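Long-range contacts in ecto-NAD+ glycohydrolase (CD38 molecule) (Bos taurus, PDB 3GC6), which belongs to the ADP-ribosyl cyclase family, a glycosylated ecto-protein that combines a mainly helical part with a four-stranded parallel sheet flanked by helices: residues A14-F20 with L118-G122; W150-E155 with I182-Q187; G171-F177 with P208-S212; A188-P193 with I224-V230. The protein carries 1 engineered substitution. One frame throughout, in Å; residues are numbered along the deposited sequence.

Interaction 1. Residues A14-F20 with L118-G122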
loop_
_atom_site.group_PDB
_atom_site.type_symbol
_atom_site.label_atom_id
_atom_site.label_comp_id
_atom_site.label_asym_id
_atom_site.label_seq_id
_atom_site.Cartn_x
_atom_site.Cartn_y
_atom_site.Cartn_z
ATOM N N ALA A 14 2.500 26.380 19.701
ATOM C CA ALA A 14 2.033 25.193 20.371
ATOM C C ALA A 14 3.001 24.003 20.169
ATOM O O ALA A 14 3.691 23.884 19.142
ATOM C CB ALA A 14 0.636 24.826 19.854
ATOM N N GLY A 15 3.054 23.139 21.168
ATOM C CA GLY A 15 3.893 21.971 21.098
ATOM C C GLY A 15 3.494 20.938 20.064
ATOM O O GLY A 15 2.416 21.001 19.477
ATOM N N SER A 16 4.401 19.992 19.831
ATOM C CA SER A 16 4.142 18.909 18.889
ATOM C C SER A 16 2.870 18.151 19.221
ATOM O O SER A 16 2.510 17.964 20.402
ATOM C CB SER A 16 5.298 17.903 18.868
ATOM O OG SER A 16 6.517 18.521 18.494
ATOM N N THR A 17 2.184 17.705 18.183
ATOM C CA THR A 17 1.014 16.842 18.353
ATOM C C THR A 17 1.416 15.592 19.134
ATOM O O THR A 17 2.394 14.932 18.794
ATOM C CB THR A 17 0.485 16.418 16.995
ATOM O OG1 THR A 17 0.181 17.595 16.230
ATOM C CG2 THR A 17 -0.810 15.597 17.174
ATOM N N ALA A 18 0.657 15.251 20.181
ATOM C CA ALA A 18 0.962 14.056 20.949
ATOM C C ALA A 18 0.841 12.819 20.057
ATOM O O ALA A 18 -0.051 12.754 19.200
ATOM C CB ALA A 18 0.015 13.933 22.170
ATOM N N ASP A 19 1.725 11.838 20.252
ATOM C CA ASP A 19 1.685 10.579 19.489
ATOM C C ASP A 19 1.787 10.777 17.984
ATOM O O ASP A 19 1.188 10.042 17.196
ATOM C CB ASP A 19 0.451 9.785 19.868
ATOM C CG ASP A 19 0.601 9.220 21.271
ATOM O OD1 ASP A 19 1.459 8.343 21.446
ATOM O OD2 ASP A 19 -0.057 9.705 22.175
ATOM N N PHE A 20 2.575 11.779 17.609
ATOM C CA PHE A 20 2.810 12.099 16.194
ATOM C C PHE A 20 3.187 10.879 15.384
ATOM O O PHE A 20 2.667 10.667 14.273
ATOM C CB PHE A 20 3.961 13.121 16.143
ATOM C CG PHE A 20 4.354 13.544 14.761
ATOM C CD1 PHE A 20 3.619 14.515 14.072
ATOM C CD2 PHE A 20 5.466 12.987 14.168
ATOM C CE1 PHE A 20 4.024 14.918 12.781
ATOM C CE2 PHE A 20 5.870 13.390 12.906
ATOM C CZ PHE A 20 5.124 14.334 12.215
ATOM N N LEU A 118 -1.170 18.741 11.777
ATOM C CA LEU A 118 -0.232 18.361 12.833
ATOM C C LEU A 118 0.816 19.452 13.106
ATOM O O LEU A 118 1.029 20.377 12.291
ATOM C CB LEU A 118 0.497 17.061 12.505
ATOM C CG LEU A 118 -0.396 15.904 12.061
ATOM C CD1 LEU A 118 0.424 14.610 11.887
ATOM C CD2 LEU A 118 -1.516 15.691 13.093
ATOM N N ARG A 119 1.449 19.322 14.274
ATOM C CA ARG A 119 2.561 20.168 14.696
ATOM C C ARG A 119 3.721 19.258 15.055
ATOM O O ARG A 119 3.518 18.159 15.566
ATOM C CB ARG A 119 2.153 20.982 15.930
ATOM C CG ARG A 119 0.924 21.854 15.720
ATOM C CD ARG A 119 1.195 22.868 14.634
ATOM N NE ARG A 119 0.089 23.790 14.393
ATOM C CZ ARG A 119 -0.100 24.919 15.064
ATOM N NH1 ARG A 119 0.744 25.269 16.030
ATOM N NH2 ARG A 119 -1.132 25.702 14.767
ATOM N N TRP A 120 4.944 19.707 14.782
ATOM C CA TRP A 120 6.081 18.950 15.236
ATOM C C TRP A 120 7.324 19.785 15.293
ATOM O O TRP A 120 7.489 20.763 14.550
ATOM C CB TRP A 120 6.321 17.744 14.331
ATOM C CG TRP A 120 6.679 18.107 12.869
ATOM C CD1 TRP A 120 7.920 18.259 12.343
ATOM C CD2 TRP A 120 5.754 18.352 11.796
ATOM N NE1 TRP A 120 7.851 18.572 10.990
ATOM C CE2 TRP A 120 6.523 18.636 10.635
ATOM C CE3 TRP A 120 4.360 18.369 11.702
ATOM C CZ2 TRP A 120 5.944 18.914 9.407
ATOM C CZ3 TRP A 120 3.781 18.631 10.473
ATOM C CH2 TRP A 120 4.572 18.893 9.342
ATOM N N CYS A 121 8.178 19.398 16.221
ATOM C CA CYS A 121 9.531 19.951 16.323
ATOM C C CYS A 121 10.322 19.042 17.259
ATOM O O CYS A 121 9.726 18.276 18.036
ATOM C CB CYS A 121 9.511 21.411 16.818
ATOM S SG CYS A 121 8.939 21.663 18.564
ATOM N N GLY A 122 11.646 19.138 17.179
ATOM C CA GLY A 122 12.520 18.374 18.057
ATOM C C GLY A 122 13.323 19.275 18.973
ATOM O O GLY A 122 13.060 20.473 19.091
HETATM O O HOH W 1 3.458 24.628 16.667
HETATM O O HOH W 2 0.926 27.661 17.833
#
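The backbones of two irregular segments come nearest at Ser16 and Trp120, CA to CA 4.1 Å. A single backbone-to-backbone hydrogen bond joins the two segments: Thr17 N donates to Arg119 O at 3.0 Å, coming from above the carbonyl plane. Beyond it, a type II turn from Thr17 to Phe20 leads segment 14-20 into its helix. Two hydroxyls continue the pairing. Thr17 OG1 accepts from Arg119 N at 2.9 Å in a fairly straight bond (163°), so Thr17 serves both polar backbone atoms of Arg119. Ser16 OG takes Cys121 N at 2.9 Å in a more bent bond, and also bonds to Asn130 O. Beside these bonds, the Phe20 ring reaches Leu118 and Trp120, its CG anti to the backbone N (chi1 179°). Trp120 CB lies over one face of that ring, 4.2 Å from the centroid, while the rings themselves meet obliquely, with Phe20 CE1 3.6 Å from Trp120 CE3. Leu118 CD1 touches the same Phe20 CE1 at 3.7 Å. Leu118 rests on Ile23 and Ile24 of helix 20-35, and Trp120 meets Phe51 of helix 44-55 and Phe149 of helix 145-159 edge-to-face, with NE1 bonded to Tyr68 OH. Cys121 is disulfide-linked to Cys134 in strand 133-134, which pairs with strand 13-14.

Interaction 2. Residues W150-E155 with I182-Q187. Engineered in segment 182-187: Gln187 (natural residue Glu). With SO4 (sulfate ion), chain G.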
loop_
_atom_site.group_PDB
_atom_site.type_symbol
_atom_site.label_atom_id
_atom_site.label_comp_id
_atom_site.label_asym_id
_atom_site.label_seq_id
_atom_site.Cartn_x
_atom_site.Cartn_y
_atom_site.Cartn_z
ATOM N N TRP A 150 6.100 22.684 4.791
ATOM C CA TRP A 150 5.004 23.078 3.883
ATOM C C TRP A 150 5.556 23.911 2.718
ATOM O O TRP A 150 5.003 23.883 1.619
ATOM C CB TRP A 150 3.912 23.815 4.663
ATOM C CG TRP A 150 3.140 22.866 5.510
ATOM C CD1 TRP A 150 3.172 22.774 6.872
ATOM C CD2 TRP A 150 2.211 21.867 5.063
ATOM N NE1 TRP A 150 2.330 21.762 7.313
ATOM C CE2 TRP A 150 1.736 21.185 6.204
ATOM C CE3 TRP A 150 1.763 21.450 3.802
ATOM C CZ2 TRP A 150 0.789 20.133 6.112
ATOM C CZ3 TRP A 150 0.854 20.410 3.711
ATOM C CH2 TRP A 150 0.368 19.753 4.855
ATOM N N GLU A 151 6.626 24.661 2.972
ATOM C CA GLU A 151 7.246 25.460 1.910
ATOM C C GLU A 151 7.822 24.521 0.849
ATOM O O GLU A 151 7.558 24.701 -0.356
ATOM C CB GLU A 151 8.302 26.398 2.533
ATOM C CG GLU A 151 9.442 26.903 1.696
ATOM C CD GLU A 151 10.578 27.379 2.633
ATOM O OE1 GLU A 151 10.274 28.131 3.591
ATOM O OE2 GLU A 151 11.741 26.967 2.469
ATOM N N VAL A 152 8.615 23.520 1.243
ATOM C CA VAL A 152 9.249 22.697 0.232
ATOM C C VAL A 152 8.220 21.771 -0.430
ATOM O O VAL A 152 8.292 21.515 -1.640
ATOM C CB VAL A 152 10.476 21.920 0.775
ATOM C CG1 VAL A 152 10.082 21.004 1.870
ATOM C CG2 VAL A 152 11.185 21.179 -0.388
ATOM N N LEU A 153 7.265 21.276 0.348
ATOM C CA LEU A 153 6.216 20.463 -0.279
ATOM C C LEU A 153 5.473 21.294 -1.314
ATOM O O LEU A 153 5.148 20.800 -2.405
ATOM C CB LEU A 153 5.222 19.891 0.740
ATOM C CG LEU A 153 4.506 18.610 0.289
ATOM C CD1 LEU A 153 5.482 17.410 0.191
ATOM C CD2 LEU A 153 3.338 18.324 1.223
ATOM N N SER A 154 5.182 22.532 -0.952
ATOM C CA SER A 154 4.460 23.457 -1.875
ATOM C C SER A 154 5.236 23.687 -3.161
ATOM O O SER A 154 4.669 23.711 -4.266
ATOM C CB SER A 154 4.244 24.819 -1.201
ATOM O OG SER A 154 3.244 24.736 -0.217
ATOM N N GLU A 155 6.539 23.916 -3.030
ATOM C CA GLU A 155 7.406 24.113 -4.224
ATOM C C GLU A 155 7.367 22.926 -5.140
ATOM O O GLU A 155 7.213 23.071 -6.359
ATOM C CB GLU A 155 8.861 24.362 -3.802
ATOM C CG GLU A 155 9.045 25.672 -3.074
ATOM C CD GLU A 155 10.507 25.981 -2.763
ATOM O OE1 GLU A 155 11.330 25.050 -2.750
ATOM O OE2 GLU A 155 10.821 27.163 -2.497
ATOM N N ILE A 182 1.310 31.521 1.461
ATOM C CA ILE A 182 2.116 30.441 0.905
ATOM C C ILE A 182 1.805 30.261 -0.594
ATOM O O ILE A 182 2.682 29.955 -1.392
ATOM C CB ILE A 182 1.994 29.109 1.703
ATOM C CG1 ILE A 182 3.058 28.111 1.252
ATOM C CG2 ILE A 182 0.554 28.540 1.677
ATOM C CD1 ILE A 182 3.311 27.039 2.293
ATOM N N PHE A 183 0.542 30.456 -0.960
ATOM C CA PHE A 183 0.182 30.342 -2.370
ATOM C C PHE A 183 0.896 31.424 -3.195
ATOM O O PHE A 183 1.458 31.173 -4.273
ATOM C CB PHE A 183 -1.340 30.451 -2.585
ATOM C CG PHE A 183 -1.708 30.552 -4.043
ATOM C CD1 PHE A 183 -1.532 29.475 -4.887
ATOM C CD2 PHE A 183 -2.199 31.740 -4.562
ATOM C CE1 PHE A 183 -1.828 29.560 -6.251
ATOM C CE2 PHE A 183 -2.538 31.857 -5.908
ATOM C CZ PHE A 183 -2.348 30.759 -6.769
ATOM N N GLY A 184 0.908 32.640 -2.668
ATOM C CA GLY A 184 1.451 33.762 -3.436
ATOM C C GLY A 184 2.974 33.816 -3.426
ATOM O O GLY A 184 3.585 34.283 -4.370
ATOM N N ARG A 185 3.570 33.359 -2.334
ATOM C CA ARG A 185 5.017 33.495 -2.155
ATOM C C ARG A 185 5.777 32.277 -2.697
ATOM O O ARG A 185 6.880 32.423 -3.258
ATOM C CB ARG A 185 5.324 33.677 -0.661
ATOM C CG ARG A 185 6.815 33.732 -0.316
ATOM C CD ARG A 185 7.066 33.799 1.209
ATOM N NE ARG A 185 6.510 32.661 1.958
ATOM C CZ ARG A 185 5.373 32.743 2.648
ATOM N NH1 ARG A 185 4.722 33.896 2.667
ATOM N NH2 ARG A 185 4.878 31.705 3.309
ATOM N N VAL A 186 5.174 31.088 -2.546
ATOM C CA VAL A 186 5.863 29.838 -2.838
ATOM C C VAL A 186 5.246 29.057 -4.001
ATOM O O VAL A 186 5.964 28.491 -4.832
ATOM C CB VAL A 186 5.919 28.910 -1.579
ATOM C CG1 VAL A 186 6.691 27.658 -1.909
ATOM C CG2 VAL A 186 6.565 29.632 -0.408
ATOM N N GLN A 187 3.913 28.994 -4.052
ATOM C CA GLN A 187 3.306 28.105 -5.063
ATOM C C GLN A 187 3.224 28.758 -6.431
ATOM O O GLN A 187 3.801 28.254 -7.392
ATOM C CB GLN A 187 1.956 27.611 -4.590
ATOM C CG GLN A 187 2.070 26.748 -3.317
ATOM C CD GLN A 187 0.739 26.479 -2.638
ATOM O OE1 GLN A 187 -0.320 26.827 -3.130
ATOM N NE2 GLN A 187 0.798 25.787 -1.487
HETATM S S SO4 G . -1.399 31.330 4.314
HETATM O O1 SO4 G . -0.052 31.233 3.754
HETATM O O2 SO4 G . -1.612 30.192 5.192
HETATM O O3 SO4 G . -1.426 32.579 5.082
HETATM O O4 SO4 G . -2.422 31.395 3.272
#
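A helix-helix crossing brings Ser154 of helix 145-159 against Gln187 and Ile182 of the short helix 182-187. The segment axes approach to 9.3 Å, and their N-to-C directions differ by 67°. Ser154 OG is the polar centre of the interface. It donates to Trp150 O one turn earlier, at 2.7 Å, and accepts from Gln187 NE2 at 2.9 Å in a nearly straight bond (170°). The two bonds of OG help to hold the hydroxyl's rotation. The hydroxyl lies practically in the amide plane of Gln187, an engineered residue that is Glu in the natural sequence. Gln187 gets there with CG beside its own backbone N and an extended chain beyond. Trp150 O is itself held twice, by Ser154 N and Ser154 OG arriving from opposite faces of its plane. Carbon packs around this buried hydroxyl: Ile182 CD1 lies 3.4 Å from Ser154 OG and makes an apolar contact with Trp150 CB at 4.0 Å. On the other flank Val186 CG1, anti to the backbone N (chi1 -178°), meets Glu155 CG at 3.3 Å, a tight approach, the two side chains crossing at about a right angle. A wider pi-type turn at 183-187 gives Ile182 O two backbone donors, Val186 N and Gln187 N. A sulfate ion, probably from the crystallisation liquor, accepts a hydrogen bond from Ile182 N at its O1, 2.7 Å. Outside the pair, Glu155 OE2 forms a salt bridge with Lys65, Phe183 and Gln187 lean on Phe86 of strand 85-88, and Trp150 and Leu153 pack on helix 110-115.

Interaction 3. Residues G171-F177 with P208-S212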
loop_
_atom_site.group_PDB
_atom_site.type_symbol
_atom_site.label_atom_id
_atom_site.label_comp_id
_atom_site.label_asym_id
_atom_site.label_seq_id
_atom_site.Cartn_x
_atom_site.Cartn_y
_atom_site.Cartn_z
ATOM N N GLY A 171 -13.388 35.389 -2.492
ATOM C CA GLY A 171 -14.013 36.614 -2.976
ATOM C C GLY A 171 -14.621 37.440 -1.858
ATOM O O GLY A 171 -15.099 38.545 -2.128
ATOM N N SER A 172 -14.589 36.927 -0.631
ATOM C CA SER A 172 -15.107 37.675 0.520
ATOM C C SER A 172 -14.010 38.393 1.308
ATOM O O SER A 172 -14.271 39.000 2.349
ATOM C CB SER A 172 -16.012 36.809 1.413
ATOM O OG SER A 172 -17.266 36.625 0.777
ATOM N N LEU A 173 -12.780 38.346 0.798
ATOM C CA LEU A 173 -11.687 39.104 1.377
ATOM C C LEU A 173 -11.435 40.317 0.484
ATOM O O LEU A 173 -11.780 40.311 -0.692
ATOM C CB LEU A 173 -10.413 38.252 1.452
ATOM C CG LEU A 173 -10.458 37.017 2.357
ATOM C CD1 LEU A 173 -9.103 36.263 2.298
ATOM C CD2 LEU A 173 -10.840 37.359 3.797
ATOM N N GLU A 174 -10.852 41.361 1.061
ATOM C CA GLU A 174 -10.518 42.560 0.298
ATOM C C GLU A 174 -9.507 42.238 -0.800
ATOM O O GLU A 174 -9.623 42.727 -1.922
ATOM C CB GLU A 174 -9.972 43.665 1.222
ATOM C CG GLU A 174 -10.156 45.072 0.658
ATOM C CD GLU A 174 -11.632 45.425 0.460
ATOM O OE1 GLU A 174 -12.435 45.223 1.403
ATOM O OE2 GLU A 174 -11.994 45.895 -0.639
ATOM N N ASN A 175 -8.555 41.372 -0.474
ATOM C CA ASN A 175 -7.585 40.914 -1.455
ATOM C C ASN A 175 -7.523 39.403 -1.555
ATOM O O ASN A 175 -6.915 38.729 -0.729
ATOM C CB ASN A 175 -6.216 41.526 -1.183
ATOM C CG ASN A 175 -6.259 43.045 -1.249
ATOM O OD1 ASN A 175 -6.074 43.720 -0.230
ATOM N ND2 ASN A 175 -6.571 43.594 -2.420
ATOM N N ALA A 176 -8.160 38.886 -2.593
ATOM C CA ALA A 176 -8.243 37.422 -2.750
ATOM C C ALA A 176 -6.869 36.798 -3.003
ATOM O O ALA A 176 -6.652 35.623 -2.693
ATOM C CB ALA A 176 -9.207 37.059 -3.889
ATOM N N PHE A 177 -5.949 37.568 -3.592
ATOM C CA PHE A 177 -4.565 37.121 -3.772
ATOM C C PHE A 177 -3.663 37.885 -2.815
ATOM O O PHE A 177 -3.583 39.115 -2.880
ATOM C CB PHE A 177 -4.050 37.336 -5.207
ATOM C CG PHE A 177 -2.609 36.907 -5.380
ATOM C CD1 PHE A 177 -2.274 35.559 -5.377
ATOM C CD2 PHE A 177 -1.591 37.834 -5.525
ATOM C CE1 PHE A 177 -0.939 35.139 -5.519
ATOM C CE2 PHE A 177 -0.267 37.429 -5.682
ATOM C CZ PHE A 177 0.063 36.089 -5.663
ATOM N N PRO A 208 -22.177 40.300 -0.489
ATOM C CA PRO A 208 -21.591 40.778 -1.736
ATOM C C PRO A 208 -20.074 40.654 -1.728
ATOM O O PRO A 208 -19.433 40.887 -0.698
ATOM C CB PRO A 208 -21.993 42.256 -1.781
ATOM C CG PRO A 208 -22.353 42.604 -0.357
ATOM C CD PRO A 208 -22.961 41.351 0.184
ATOM N N PRO A 209 -19.501 40.290 -2.880
ATOM C CA PRO A 209 -18.059 40.031 -2.915
ATOM C C PRO A 209 -17.248 41.272 -2.581
ATOM O O PRO A 209 -17.673 42.398 -2.895
ATOM C CB PRO A 209 -17.801 39.621 -4.365
ATOM C CG PRO A 209 -19.126 39.392 -4.989
ATOM C CD PRO A 209 -20.159 40.086 -4.181
ATOM N N SER A 210 -16.095 41.055 -1.951
ATOM C CA SER A 210 -15.161 42.106 -1.556
ATOM C C SER A 210 -13.980 42.214 -2.521
ATOM O O SER A 210 -13.276 43.221 -2.534
ATOM C CB SER A 210 -14.621 41.835 -0.155
ATOM O OG SER A 210 -15.631 42.046 0.823
ATOM N N ASP A 211 -13.756 41.161 -3.307
ATOM C CA ASP A 211 -12.735 41.226 -4.371
ATOM C C ASP A 211 -13.236 40.556 -5.642
ATOM O O ASP A 211 -14.189 39.792 -5.615
ATOM C CB ASP A 211 -11.418 40.602 -3.900
ATOM C CG ASP A 211 -10.197 41.144 -4.649
ATOM O OD1 ASP A 211 -10.301 42.231 -5.275
ATOM O OD2 ASP A 211 -9.131 40.492 -4.594
ATOM N N SER A 212 -12.586 40.839 -6.765
ATOM C CA SER A 212 -13.006 40.284 -8.033
ATOM C C SER A 212 -11.802 40.103 -8.951
ATOM O O SER A 212 -10.699 40.495 -8.589
ATOM C CB SER A 212 -14.006 41.219 -8.712
ATOM O OG SER A 212 -13.334 42.315 -9.295
HETATM O O HOH W 3 -17.923 39.375 1.097
HETATM O O HOH W 4 -15.300 45.322 0.466
HETATM O O HOH W 5 -7.552 43.205 -4.758
#
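Gly171 O is gripped by two successive backbone amides of the facing loop. Ser210 N binds it at 2.7 Å, nearly in line with the C=O bond, and Asp211 N reaches it at 3.2 Å from well above the carbonyl plane. The second grip point is the carboxylate of Asp211. Its CG stands opposite the backbone N (chi1 -155°), which sends the group across to the peptide following Asn175. There OD2 accepts from Ala176 N at 2.7 Å, in an almost linear bond (172°) made on the anti side of the carboxylate and tilted somewhat out of its plane. The same OD2 bonds to Ser217 OG, and that hydroxyl is also paired with Phe177 N, so the carboxylate is tied to the backbone both directly and through Ser217. Asp211 OD1 turns to a water, which donates to it at 3.0 Å and accepts from Asn175 ND2. Between the two grip points the loop wraps closely: Leu173 O meets Ser210 CB at 3.3 Å and Asp211 CB at 3.2 Å, contacts of carbon against a carbonyl oxygen. Another water joins Ser172 OG to Pro208 O, while Ser172 OG is bonded to Asp204 N as well. Leu173 faces the other way and touches an NAG of the attached glycan. These are the loops leaving the C-terminal ends of neighbouring parallel strands, 164-170 and 196-203. Adjacent loops at the C-terminal edge of a parallel sheet, each leading on to a helix, are characteristic of alpha/beta folds; here the Asp211 carboxylate joins the two loops.

Interaction 4. Residues A188-P193 with I224-V230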
loop_
_atom_site.group_PDB
_atom_site.type_symbol
_atom_site.label_atom_id
_atom_site.label_comp_id
_atom_site.label_asym_id
_atom_site.label_seq_id
_atom_site.Cartn_x
_atom_site.Cartn_y
_atom_site.Cartn_z
ATOM N N ALA A 188 2.561 29.907 -6.524
ATOM C CA ALA A 188 2.395 30.535 -7.843
ATOM C C ALA A 188 3.740 30.827 -8.537
ATOM O O ALA A 188 3.896 30.563 -9.705
ATOM C CB ALA A 188 1.487 31.806 -7.762
ATOM N N PRO A 189 4.736 31.350 -7.797
ATOM C CA PRO A 189 6.005 31.693 -8.464
ATOM C C PRO A 189 6.788 30.475 -8.942
ATOM O O PRO A 189 7.721 30.640 -9.741
ATOM C CB PRO A 189 6.801 32.415 -7.355
ATOM C CG PRO A 189 5.709 33.014 -6.496
ATOM C CD PRO A 189 4.630 31.979 -6.456
ATOM N N ASN A 190 6.408 29.289 -8.455
ATOM C CA ASN A 190 7.128 28.071 -8.803
ATOM C C ASN A 190 6.330 27.141 -9.722
ATOM O O ASN A 190 6.773 26.023 -9.982
ATOM C CB ASN A 190 7.592 27.340 -7.552
ATOM C CG ASN A 190 8.720 28.058 -6.878
ATOM O OD1 ASN A 190 8.598 28.531 -5.730
ATOM N ND2 ASN A 190 9.827 28.181 -7.599
ATOM N N LEU A 191 5.197 27.627 -10.213
ATOM C CA LEU A 191 4.385 26.818 -11.147
ATOM C C LEU A 191 5.199 26.442 -12.375
ATOM O O LEU A 191 5.922 27.265 -12.933
ATOM C CB LEU A 191 3.146 27.594 -11.613
ATOM C CG LEU A 191 1.988 27.558 -10.643
ATOM C CD1 LEU A 191 0.933 28.597 -11.104
ATOM C CD2 LEU A 191 1.377 26.125 -10.540
ATOM N N ARG A 192 5.052 25.199 -12.823
ATOM C CA ARG A 192 5.713 24.756 -14.052
ATOM C C ARG A 192 5.300 25.673 -15.196
ATOM O O ARG A 192 4.103 25.944 -15.385
ATOM C CB ARG A 192 5.312 23.316 -14.400
ATOM C CG ARG A 192 6.108 22.788 -15.586
ATOM C CD ARG A 192 5.447 21.548 -16.183
ATOM N NE ARG A 192 5.322 20.425 -15.270
ATOM C CZ ARG A 192 6.226 19.430 -15.175
ATOM N NH1 ARG A 192 7.358 19.471 -15.863
ATOM N NH2 ARG A 192 6.017 18.415 -14.346
ATOM N N PRO A 193 6.292 26.179 -15.952
ATOM C CA PRO A 193 5.867 27.063 -17.047
ATOM C C PRO A 193 4.904 26.373 -18.020
ATOM O O PRO A 193 4.978 25.157 -18.234
ATOM C CB PRO A 193 7.182 27.442 -17.731
ATOM C CG PRO A 193 8.183 27.338 -16.625
ATOM C CD PRO A 193 7.752 26.099 -15.834
ATOM N N ILE A 224 2.523 37.548 -12.106
ATOM C CA ILE A 224 3.360 36.395 -11.783
ATOM C C ILE A 224 3.184 35.316 -12.862
ATOM O O ILE A 224 4.162 34.758 -13.360
ATOM C CB ILE A 224 3.028 35.825 -10.394
ATOM C CG1 ILE A 224 3.444 36.829 -9.297
ATOM C CG2 ILE A 224 3.697 34.464 -10.194
ATOM C CD1 ILE A 224 2.951 36.445 -7.911
ATOM N N LEU A 225 1.929 35.024 -13.222
ATOM C CA LEU A 225 1.661 33.975 -14.205
ATOM C C LEU A 225 2.208 34.338 -15.588
ATOM O O LEU A 225 2.769 33.485 -16.279
ATOM C CB LEU A 225 0.166 33.687 -14.276
ATOM C CG LEU A 225 -0.366 33.231 -12.917
ATOM C CD1 LEU A 225 -1.889 33.020 -13.017
ATOM C CD2 LEU A 225 0.324 31.932 -12.444
ATOM N N ASP A 226 2.084 35.609 -15.975
ATOM C CA ASP A 226 2.667 36.032 -17.242
ATOM C C ASP A 226 4.162 35.704 -17.239
ATOM O O ASP A 226 4.716 35.258 -18.255
ATOM C CB ASP A 226 2.473 37.534 -17.430
ATOM C CG ASP A 226 1.066 37.905 -17.922
ATOM O OD1 ASP A 226 0.270 37.041 -18.377
ATOM O OD2 ASP A 226 0.746 39.111 -17.859
ATOM N N GLY A 227 4.819 35.973 -16.114
ATOM C CA GLY A 227 6.259 35.673 -15.950
ATOM C C GLY A 227 6.578 34.195 -16.140
ATOM O O GLY A 227 7.677 33.862 -16.607
ATOM N N ARG A 228 5.632 33.323 -15.772
ATOM C CA ARG A 228 5.809 31.866 -15.890
ATOM C C ARG A 228 5.291 31.352 -17.235
ATOM O O ARG A 228 5.266 30.138 -17.458
ATOM C CB ARG A 228 5.038 31.107 -14.788
ATOM C CG ARG A 228 5.265 31.544 -13.326
ATOM C CD ARG A 228 6.683 31.337 -12.857
ATOM N NE ARG A 228 7.085 29.929 -12.863
ATOM C CZ ARG A 228 8.343 29.511 -12.865
ATOM N NH1 ARG A 228 9.344 30.398 -12.859
ATOM N NH2 ARG A 228 8.611 28.208 -12.864
ATOM N N ASN A 229 4.863 32.247 -18.130
ATOM C CA ASN A 229 4.201 31.833 -19.366
ATOM C C ASN A 229 3.043 30.871 -19.112
ATOM O O ASN A 229 2.885 29.875 -19.802
ATOM C CB ASN A 229 5.219 31.184 -20.326
ATOM C CG ASN A 229 4.752 31.170 -21.763
ATOM O OD1 ASN A 229 3.727 31.769 -22.116
ATOM N ND2 ASN A 229 5.518 30.482 -22.625
ATOM N N VAL A 230 2.227 31.206 -18.115
ATOM C CA VAL A 230 1.068 30.404 -17.749
ATOM C C VAL A 230 -0.206 31.152 -18.143
ATOM O O VAL A 230 -0.442 32.267 -17.678
ATOM C CB VAL A 230 1.111 30.131 -16.233
ATOM C CG1 VAL A 230 -0.244 29.669 -15.711
ATOM C CG2 VAL A 230 2.187 29.111 -15.905
#
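The guanidinium of Arg228 slots between parts of segment 188-193: Pro193 CG lies over one face, and Pro189 O and Asn190 CA lie over the opposite one. At its edge, in the guanidinium plane, sits Leu191 O, which receives both Arg228 NE and Arg228 NH2, each at 2.9 Å. This side-on, two-nitrogen grip on one carbonyl holds the flat group from turning. NE comes in the carbonyl plane, whereas NH2 is well above it. The chain must fold to arrive there, bending at both chi2 (-63°) and chi3 (-63°), which carries CD to 3.4 Å from Pro189 O. Backbone atoms add to the fit, with Pro193 CA in a CA-H...O contact to Arg228 O at 3.2 Å. Apolar pairs complete it: Leu191 CD1 meets Leu225 CD2 at 3.6 Å, and Ile224 CG2 meets Ala188 CB at 4.2 Å. Asn229, with positive phi, closes helix 216-227 in a Schellman motif. Val230 then runs on towards strand 231-239. Leu191, Leu225 and Val230 all lean on Leu197 of strand 196-203, while Arg192 turns back to Ala161 O and Ser160 O beyond helix 145-159.

How the interactions relate
From the N terminus, interaction 1 comes first: it closes a long loop, about half of it helical, before any other contact opens, and meets interaction 2 where Trp120 packs on Trp150. The remaining three interlock. Interaction 2 spans 150-155 to 182-187, and interaction 3 opens within that loop and ends beyond it, so the two cross. Interaction 3 likewise crosses interaction 4, while 2 and 4 follow in series, almost without a gap, since Gln187 is succeeded by Ala188. Phe177 ties the crossing together, touching Phe183 and Gly184 as well as Ile224. Together, interactions 2 to 4 join helix 145-159 to the helices and loops of the parallel sheet.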